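PDB 3JTH: transcription activator HlyU from Vibrio vulnificus, which is a homodimeric transcription activator that probably binds DNA through an ArsR-type winged helix-turn-helix, with rtxA as a likely target. Local coordinates for residues A[35-39]-A[40-44]; A[86-89]-A[90-93]. All blocks are in the same frame, centred on the assembly; numbering follows the deposited sequence.

Contact 1. Residues A[35-39]-A[40-44]; sequences QELSV and GELCA
The carboxylate of Glu-41 is the flat group of this junction, and it is engaged at one oxygen: the backbone N-H of Ser-38 reaches OE2 on the anti side, from 32° out of the carboxylate plane. With Ser-38 at the N-cap, the pair forms a capping box, the reciprocal pair of side-chain-to-backbone bonds between N-cap and N3, which here starts helix 39-46 of the winged helix-turn-helix. The bond from Ser-38 N to Glu-41 OE2 is 3.2 Å long and nearly straight. The return bond, Glu-41 N to Ser-38 OG, is weak at 3.4 Å. The serine can accept this bond because chi1 of 66° sets OG between its own N and carbonyl carbon, over the first turn. Glu-41, extended beyond CG, runs back alongside the cap to the strand. A water donates to the same OE2 and to Glu-36 O, 2.6 Å away in the latter case, so OE2 takes two donors and links the residue ahead of the short strand 37-38 to the helix start. The helix N-terminus would probably favour the charged form of this carboxylate.

Behind the polar cap, Leu-37 and Leu-42 form a hydrophobic staple, their side chains slanting across each other with CD1 of Leu-37 3.7 Å from CD2 of Leu-42. Both also pack on Met-31 of helix 23-31, while Leu-42 touches Leu-53 of helix 50-62. Leu-37 pairs through its backbone with Tyr-77, which places the cap at the edge of the wing sheet. Regular helical bonding follows at once, Leu-42 N to Ser-38 O at 3.0 Å and Cys-43 N to Val-39 O at 2.9 Å.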
loop_
_atom_site.group_PDB
_atom_site.type_symbol
_atom_site.label_atom_id
_atom_site.label_comp_id
_atom_site.label_asym_id
_atom_site.label_seq_id
_atom_site.Cartn_x
_atom_site.Cartn_y
_atom_site.Cartn_z
ATOM N N GLN A 35 15.914 -5.583 -10.695
ATOM C CA GLN A 35 17.281 -6.058 -10.530
ATOM C C GLN A 35 17.469 -7.081 -9.426
ATOM O O GLN A 35 16.652 -7.197 -8.515
ATOM C CB GLN A 35 18.241 -4.896 -10.295
ATOM C CG GLN A 35 18.080 -4.161 -8.983
ATOM C CD GLN A 35 19.313 -3.349 -8.665
ATOM O OE1 GLN A 35 19.993 -2.871 -9.569
ATOM N NE2 GLN A 35 19.603 -3.177 -7.381
ATOM N N GLU A 36 18.574 -7.810 -9.519
ATOM C CA GLU A 36 18.924 -8.823 -8.537
ATOM C C GLU A 36 20.090 -8.324 -7.696
ATOM O O GLU A 36 21.042 -7.723 -8.223
ATOM C CB GLU A 36 19.349 -10.123 -9.213
ATOM C CG GLU A 36 18.350 -10.737 -10.152
ATOM C CD GLU A 36 18.829 -12.088 -10.644
ATOM O OE1 GLU A 36 20.061 -12.297 -10.659
ATOM O OE2 GLU A 36 17.987 -12.933 -11.017
ATOM N N LEU A 37 20.018 -8.581 -6.396
ATOM C CA LEU A 37 21.084 -8.172 -5.485
ATOM C C LEU A 37 21.392 -9.271 -4.474
ATOM O O LEU A 37 20.508 -10.039 -4.069
ATOM C CB LEU A 37 20.691 -6.905 -4.728
ATOM C CG LEU A 37 20.395 -5.622 -5.502
ATOM C CD1 LEU A 37 19.961 -4.552 -4.507
ATOM C CD2 LEU A 37 21.626 -5.188 -6.286
ATOM N N SER A 38 22.659 -9.342 -4.084
ATOM C CA SER A 38 23.115 -10.306 -3.092
ATOM C C SER A 38 23.001 -9.637 -1.720
ATOM O O SER A 38 22.803 -8.422 -1.622
ATOM C CB SER A 38 24.578 -10.664 -3.332
ATOM O OG SER A 38 25.407 -9.529 -3.099
ATOM N N VAL A 39 23.133 -10.442 -0.670
ATOM C CA VAL A 39 23.077 -9.960 0.703
ATOM C C VAL A 39 24.067 -8.804 0.896
ATOM O O VAL A 39 23.735 -7.770 1.494
ATOM C CB VAL A 39 23.438 -11.097 1.694
ATOM C CG1 VAL A 39 23.402 -10.586 3.117
ATOM C CG2 VAL A 39 22.466 -12.252 1.530
ATOM N N GLY A 40 25.287 -8.988 0.398
ATOM C CA GLY A 40 26.304 -7.959 0.540
ATOM C C GLY A 40 25.923 -6.631 -0.085
ATOM O O GLY A 40 26.094 -5.577 0.529
ATOM N N GLU A 41 25.412 -6.676 -1.313
ATOM C CA GLU A 41 25.002 -5.450 -1.993
ATOM C C GLU A 41 23.863 -4.767 -1.243
ATOM O O GLU A 41 23.845 -3.543 -1.123
ATOM C CB GLU A 41 24.589 -5.755 -3.434
ATOM C CG GLU A 41 25.787 -5.926 -4.379
ATOM C CD GLU A 41 25.464 -6.699 -5.658
ATOM O OE1 GLU A 41 26.322 -6.723 -6.563
ATOM O OE2 GLU A 41 24.372 -7.295 -5.762
ATOM N N LEU A 42 22.921 -5.561 -0.733
ATOM C CA LEU A 42 21.782 -5.042 0.016
ATOM C C LEU A 42 22.142 -4.419 1.374
ATOM O O LEU A 42 21.663 -3.329 1.714
ATOM C CB LEU A 42 20.754 -6.158 0.239
ATOM C CG LEU A 42 19.811 -6.510 -0.914
ATOM C CD1 LEU A 42 19.128 -7.837 -0.631
ATOM C CD2 LEU A 42 18.786 -5.393 -1.089
ATOM N N CYS A 43 22.974 -5.098 2.162
ATOM C CA CYS A 43 23.308 -4.553 3.470
ATOM C C CYS A 43 24.133 -3.279 3.353
ATOM O O CYS A 43 23.982 -2.364 4.167
ATOM C CB CYS A 43 24.023 -5.606 4.340
ATOM S SG CYS A 43 25.522 -6.330 3.669
ATOM N N ALA A 44 24.971 -3.197 2.323
ATOM C CA ALA A 44 25.796 -2.012 2.130
ATOM C C ALA A 44 24.995 -0.842 1.570
ATOM O O ALA A 44 25.198 0.298 1.986
ATOM C CB ALA A 44 26.990 -2.325 1.213
HETATM O O HOH W 1 23.506 -8.228 -8.790
#

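Contact 2. Residues A[86-89]-A[90-93]; sequences AMIK and LLHS
Four backbone bonds join residues 86-89 to 90-93, each from an amide to the carbonyl four residues earlier, as in any alpha helix. The shortest, Leu-91 N to Met-87 O, measures 2.8 Å. The longest, Ser-93 N to Lys-89 O, measures 3.2 Å. Near that end the hydroxyl of Ser-93 turns back and donates to Leu-90 O, 2.8 Å from OG, so a side chain supplements the backbone bonding close to the end of helix 82-94.

Apolar contacts bridge residues three and four apart. Selenomethionine Met-87 leaves the helix away from the following turn, but its chain bends at chi2 (-65°) and again at chi3, which brings the terminal CE back to 4.1 Å from Leu-91 CD1. The same methyl lies more loosely against Leu-90 CD2. On the neighbouring flank, Ile-88 CD1 and Leu-91 CD2 are 4.4 Å apart, a light touch between two side chains that both pack on Met-20 and Leu-26.

The imidazole of His-92 makes an edge contact. Its ring turns that edge to the preceding turn, with Ile-88 O in the ring plane and 3.5 Å from CD2, while CG2 of Ile-88 approaches the same carbon to 3.8 Å. The ring is fixed from elsewhere too: NE2 is hydrogen-bonded to Cys-30 O of helix 23-31, and the ring stacks with His-33 in the loop beyond.

Met-87, Leu-90 and Leu-91 also meet the second subunit, where Met-87 and Leu-90 each face their own counterpart. A C-terminal helix with one side on its own domain and another on its partner is characteristic of the ArsR-type dimer interface.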
loop_
_atom_site.group_PDB
_atom_site.type_symbol
_atom_site.label_atom_id
_atom_site.label_comp_id
_atom_site.label_asym_id
_atom_site.label_seq_id
_atom_site.Cartn_x
_atom_site.Cartn_y
_atom_site.Cartn_z
ATOM N N ALA A 86 4.589 -4.088 -9.765
ATOM C CA ALA A 86 3.851 -2.935 -10.269
ATOM C C ALA A 86 3.731 -1.813 -9.227
ATOM O O ALA A 86 3.963 -0.642 -9.533
ATOM C CB ALA A 86 2.467 -3.377 -10.731
HETATM N N MSE A 87 3.362 -2.163 -8.001
HETATM C CA MSE A 87 3.246 -1.168 -6.937
HETATM C C MSE A 87 4.614 -0.540 -6.694
HETATM O O MSE A 87 4.723 0.667 -6.480
HETATM C CB MSE A 87 2.741 -1.807 -5.640
HETATM C CG MSE A 87 1.226 -1.967 -5.556
HETATM SE SE MSE A 87 0.248 -0.278 -5.532
HETATM C CE MSE A 87 1.582 0.856 -4.709
ATOM N N ILE A 88 5.657 -1.361 -6.739
ATOM C CA ILE A 88 7.001 -0.849 -6.533
ATOM C C ILE A 88 7.370 0.083 -7.681
ATOM O O ILE A 88 7.927 1.154 -7.455
ATOM C CB ILE A 88 8.039 -2.001 -6.405
ATOM C CG1 ILE A 88 7.902 -2.663 -5.026
ATOM C CG2 ILE A 88 9.458 -1.475 -6.556
ATOM C CD1 ILE A 88 8.111 -1.699 -3.833
ATOM N N LYS A 89 7.049 -0.317 -8.908
ATOM C CA LYS A 89 7.347 0.519 -10.066
ATOM C C LYS A 89 6.663 1.881 -9.905
ATOM O O LYS A 89 7.253 2.913 -10.204
ATOM C CB LYS A 89 6.871 -0.178 -11.353
ATOM C CG LYS A 89 7.277 0.496 -12.660
ATOM C CD LYS A 89 7.073 -0.451 -13.851
ATOM C CE LYS A 89 7.545 0.151 -15.180
ATOM N NZ LYS A 89 6.522 1.001 -15.862
ATOM N N LEU A 90 5.420 1.881 -9.432
ATOM C CA LEU A 90 4.682 3.123 -9.247
ATOM C C LEU A 90 5.259 3.957 -8.105
ATOM O O LEU A 90 5.366 5.182 -8.207
ATOM C CB LEU A 90 3.208 2.831 -8.963
ATOM C CG LEU A 90 2.375 4.048 -8.549
ATOM C CD1 LEU A 90 2.250 4.989 -9.732
ATOM C CD2 LEU A 90 0.994 3.604 -8.065
ATOM N N LEU A 91 5.614 3.301 -7.006
ATOM C CA LEU A 91 6.197 4.011 -5.873
ATOM C C LEU A 91 7.494 4.697 -6.340
ATOM O O LEU A 91 7.819 5.803 -5.908
ATOM C CB LEU A 91 6.482 3.029 -4.733
ATOM C CG LEU A 91 5.680 3.134 -3.422
ATOM C CD1 LEU A 91 4.288 3.717 -3.649
ATOM C CD2 LEU A 91 5.586 1.745 -2.793
ATOM N N HIS A 92 8.219 4.038 -7.236
ATOM C CA HIS A 92 9.455 4.598 -7.770
ATOM C C HIS A 92 9.188 5.860 -8.585
ATOM O O HIS A 92 9.948 6.823 -8.500
ATOM C CB HIS A 92 10.180 3.562 -8.638
ATOM C CG HIS A 92 11.331 2.901 -7.950
ATOM N ND1 HIS A 92 12.611 3.416 -7.979
ATOM C CD2 HIS A 92 11.392 1.794 -7.172
ATOM C CE1 HIS A 92 13.404 2.657 -7.249
ATOM N NE2 HIS A 92 12.689 1.665 -6.745
ATOM N N SER A 93 8.116 5.857 -9.373
ATOM C CA SER A 93 7.778 7.018 -10.200
ATOM C C SER A 93 7.217 8.161 -9.353
ATOM O O SER A 93 7.262 9.320 -9.745
ATOM C CB SER A 93 6.757 6.626 -11.283
ATOM O OG SER A 93 5.470 6.418 -10.722
#

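How the contacts relate
Both contacts are partly buried and local, yet they illustrate different stages of a helix. Contact 1 is a beginning, where a strand passes into helix 39-46 and side-chain polar groups serve the first turn; contact 2 lies within helix 82-94, where backbone bonds carry the turn and the side chains mainly pack. Their centres are about 19 Å apart and they do not touch, but both lean on helix 23-31, contact 1 through Met-31 and contact 2 through Leu-26, Leu-29 and Cys-30. Contact 1 belongs to the helix-turn-helix, beside the wing strand 76-79, and meets no other subunit, whereas contact 2 takes part in the dimer interface.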